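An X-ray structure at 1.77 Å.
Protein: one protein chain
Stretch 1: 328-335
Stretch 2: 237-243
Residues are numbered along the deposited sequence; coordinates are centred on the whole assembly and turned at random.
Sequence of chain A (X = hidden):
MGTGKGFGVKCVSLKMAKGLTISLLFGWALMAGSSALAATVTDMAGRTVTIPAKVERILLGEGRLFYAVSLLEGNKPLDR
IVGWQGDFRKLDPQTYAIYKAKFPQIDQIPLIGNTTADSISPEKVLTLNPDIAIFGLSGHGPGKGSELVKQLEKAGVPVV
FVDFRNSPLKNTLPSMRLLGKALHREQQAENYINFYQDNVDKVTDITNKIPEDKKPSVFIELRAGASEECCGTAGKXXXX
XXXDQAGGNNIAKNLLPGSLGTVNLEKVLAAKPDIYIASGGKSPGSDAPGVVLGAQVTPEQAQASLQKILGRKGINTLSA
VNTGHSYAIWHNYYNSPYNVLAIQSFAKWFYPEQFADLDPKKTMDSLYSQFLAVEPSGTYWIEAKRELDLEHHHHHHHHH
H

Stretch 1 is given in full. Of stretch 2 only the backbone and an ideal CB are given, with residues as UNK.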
# COMPACT_ATOMS: atom_id res chain seq x y z
N ALA A 328 -11.98 -5.83 -6.92
CA ALA A 328 -11.52 -4.65 -6.19
C ALA A 328 -10.41 -5.03 -5.22
O ALA A 328 -10.41 -6.12 -4.64
CB ALA A 328 -12.65 -3.95 -5.42
N ILE A 329 -9.46 -4.10 -5.05
CA ILE A 329 -8.29 -4.28 -4.20
C ILE A 329 -8.17 -3.08 -3.27
O ILE A 329 -8.50 -1.95 -3.64
CB ILE A 329 -7.01 -4.45 -5.06
CG1 ILE A 329 -5.83 -4.84 -4.17
CG2 ILE A 329 -6.72 -3.17 -5.85
CD1 ILE A 329 -5.92 -6.26 -3.63
N TRP A 330 -7.66 -3.33 -2.06
CA TRP A 330 -7.45 -2.26 -1.08
C TRP A 330 -6.39 -1.29 -1.58
O TRP A 330 -5.27 -1.69 -1.92
CB TRP A 330 -7.03 -2.87 0.25
CG TRP A 330 -6.99 -1.96 1.45
CD1 TRP A 330 -8.02 -1.22 1.96
CD2 TRP A 330 -5.88 -1.77 2.34
NE1 TRP A 330 -7.62 -0.56 3.11
CE2 TRP A 330 -6.31 -0.88 3.37
CE3 TRP A 330 -4.57 -2.27 2.38
CZ2 TRP A 330 -5.48 -0.47 4.40
CZ3 TRP A 330 -3.73 -1.86 3.41
CH2 TRP A 330 -4.19 -0.97 4.41
N HIS A 331 -6.73 0.00 -1.59
CA HIS A 331 -5.87 0.96 -2.26
C HIS A 331 -4.53 1.13 -1.55
O HIS A 331 -3.51 1.35 -2.22
CB HIS A 331 -6.55 2.32 -2.37
CG HIS A 331 -5.68 3.34 -3.00
ND1 HIS A 331 -5.37 3.31 -4.35
CD2 HIS A 331 -5.00 4.39 -2.48
CE1 HIS A 331 -4.54 4.31 -4.62
NE2 HIS A 331 -4.31 4.98 -3.51
N ASN A 332 -4.51 1.00 -0.23
CA ASN A 332 -3.27 1.28 0.49
C ASN A 332 -2.17 0.28 0.19
O ASN A 332 -1.01 0.56 0.55
CB ASN A 332 -3.54 1.37 1.98
CG ASN A 332 -4.30 2.63 2.35
OD1 ASN A 332 -3.98 3.71 1.88
ND2 ASN A 332 -5.32 2.48 3.19
N TYR A 333 -2.47 -0.85 -0.47
CA TYR A 333 -1.39 -1.69 -0.98
C TYR A 333 -0.56 -0.97 -2.05
O TYR A 333 0.49 -1.48 -2.45
CB TYR A 333 -1.95 -3.01 -1.55
CG TYR A 333 -2.54 -3.96 -0.50
CD1 TYR A 333 -1.88 -4.23 0.69
CD2 TYR A 333 -3.76 -4.60 -0.73
CE1 TYR A 333 -2.44 -5.10 1.64
CE2 TYR A 333 -4.31 -5.45 0.20
CZ TYR A 333 -3.66 -5.69 1.39
OH TYR A 333 -4.24 -6.56 2.30
N TYR A 334 -1.01 0.21 -2.51
CA TYR A 334 -0.21 0.95 -3.48
C TYR A 334 1.02 1.60 -2.86
O TYR A 334 1.87 2.12 -3.59
CB TYR A 334 -1.11 2.00 -4.18
CG TYR A 334 -1.22 3.33 -3.47
CD1 TYR A 334 -0.95 4.52 -4.15
CD2 TYR A 334 -1.59 3.41 -2.14
CE1 TYR A 334 -1.03 5.74 -3.50
CE2 TYR A 334 -1.68 4.62 -1.49
CZ TYR A 334 -1.41 5.78 -2.18
OH TYR A 334 -1.50 6.99 -1.53
N ASN A 335 1.14 1.57 -1.53
CA ASN A 335 2.30 2.14 -0.85
C ASN A 335 2.50 1.42 0.49
O ASN A 335 2.46 2.01 1.56
CB ASN A 335 2.12 3.64 -0.64
CG ASN A 335 3.41 4.32 -0.23
OD1 ASN A 335 4.48 3.73 -0.35
ND2 ASN A 335 3.30 5.55 0.26
N UNK A 237 5.22 1.15 -13.01
CA UNK A 237 5.50 1.08 -11.60
C UNK A 237 4.20 1.02 -10.81
O UNK A 237 3.15 0.70 -11.37
CB UNK A 237 6.35 2.28 -11.16
N UNK A 238 4.31 1.32 -9.52
CA UNK A 238 3.21 1.17 -8.57
C UNK A 238 2.45 -0.14 -8.81
O UNK A 238 3.08 -1.18 -9.00
CB UNK A 238 2.26 2.36 -8.67
N UNK A 239 1.10 -0.11 -8.81
CA UNK A 239 0.36 -1.36 -8.92
C UNK A 239 0.55 -2.02 -10.28
O UNK A 239 0.29 -3.22 -10.40
CB UNK A 239 -1.13 -1.11 -8.67
N UNK A 240 1.02 -1.26 -11.28
CA UNK A 240 1.47 -1.88 -12.52
C UNK A 240 2.49 -2.98 -12.27
O UNK A 240 2.47 -4.02 -12.94
CB UNK A 240 2.07 -0.82 -13.45
N UNK A 241 3.39 -2.77 -11.30
CA UNK A 241 4.35 -3.81 -10.94
C UNK A 241 3.64 -5.08 -10.48
O UNK A 241 4.11 -6.20 -10.75
CB UNK A 241 5.29 -3.31 -9.84
N UNK A 242 2.53 -4.94 -9.75
CA UNK A 242 1.82 -6.14 -9.28
C UNK A 242 1.15 -6.86 -10.43
O UNK A 242 1.10 -8.10 -10.45
CB UNK A 242 0.78 -5.77 -8.22
N UNK A 243 0.58 -6.10 -11.37
CA UNK A 243 0.01 -6.71 -12.56
C UNK A 243 1.06 -7.53 -13.30
O UNK A 243 0.83 -8.70 -13.64
CB UNK A 243 -0.58 -5.64 -13.48

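Position 237 lies beyond the reach of stretch 1. Its phi/psi of 142/-162 belongs to a region that residues with a CB seldom enter, which points strongly to glycine, and G237 is the residue found.

At position 238 phi is again positive, 41/-135, a conformation that favours glycine, with asparagine a plausible alternative. The CB leaves sideways to stretch 1, and its ideal position is 5.1 Å from the O of Y334. A short polar side chain carrying a donor could therefore bend over to that carbonyl; serine would hardly span the gap, whereas asparagine or glutamine might. The residue is N238. With chi1 in the t well its amide comes nearer to stretch 1, and ND2 donates a weak hydrogen bond to Y334 O at 2.8 Å, the N-H...O angle being only 126°. N238 OD1, which also lies 3.6 Å from Y334 CB, accepts a weak hydrogen bond within its own stretch, from the backbone N of position 239, at 2.8 Å.

Position 239 has the nearest CA to that of Y334, 5.9 Å away, and its ideal CB lies 5.5 Å from Y334 CB. Sideways though the CB points, the space ahead is bordered by the side chain of I329, the carbonyls of W330 and H331, and the CB atoms of Y333 and Y334. A long, flexible apolar chain suits this better than a short one; leucine might fill part of it, methionine more. M239 extends its thioether so that CE ends among these groups, 3.6 Å from H331 O, 3.7 Å from Y334 CB and 4.2 Å from I329 CG2.

Position 240 is helical and does not reach stretch 1. An ideal CB here would lie 2.8 Å from the O of G237, a clash that only glycine avoids; the residue is G240.

Position 241 is out of reach and admits many residues; D241 is hydrogen-bonded elsewhere in the structure.

Position 242 directs its CB toward stretch 1, yet no atom there lies within 5.5 Å of the ideal CB. A long or large side chain is needed to cross the gap: phenylalanine or methionine would be reasonable, whereas leucine would fall short. F242 spans it with its ring, bringing CE2 to 3.5 Å from Y333 O. The carbonyl meets the ring at its edge, near the ring plane, where the slightly positive hydrogens lie.

Position 243 is likewise free, and holds I243.

Stretch 2, residues 237-243: GNMGDFI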
# COMPACT_ATOMS: atom_id res chain seq x y z
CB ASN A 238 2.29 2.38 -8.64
CG ASN A 238 1.39 2.49 -7.41
OD1 ASN A 238 0.20 2.23 -7.50
ND2 ASN A 238 1.96 2.85 -6.26
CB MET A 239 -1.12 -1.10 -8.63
CG MET A 239 -1.40 -0.74 -7.19
SD MET A 239 -2.90 -1.58 -6.67
CE MET A 239 -3.35 -0.79 -5.12
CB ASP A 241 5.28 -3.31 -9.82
CG ASP A 241 6.38 -2.39 -10.33
OD1 ASP A 241 6.43 -2.15 -11.56
OD2 ASP A 241 7.19 -1.93 -9.50
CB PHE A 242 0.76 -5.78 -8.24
CG PHE A 242 1.25 -4.87 -7.14
CD1 PHE A 242 2.59 -4.87 -6.75
CD2 PHE A 242 0.36 -4.04 -6.47
CE1 PHE A 242 3.02 -4.03 -5.73
CE2 PHE A 242 0.79 -3.21 -5.46
CZ PHE A 242 2.11 -3.20 -5.10
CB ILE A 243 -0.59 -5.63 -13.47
CG1 ILE A 243 -1.82 -5.02 -12.78
CG2 ILE A 243 -0.99 -6.20 -14.83
CD1 ILE A 243 -2.35 -3.79 -13.50
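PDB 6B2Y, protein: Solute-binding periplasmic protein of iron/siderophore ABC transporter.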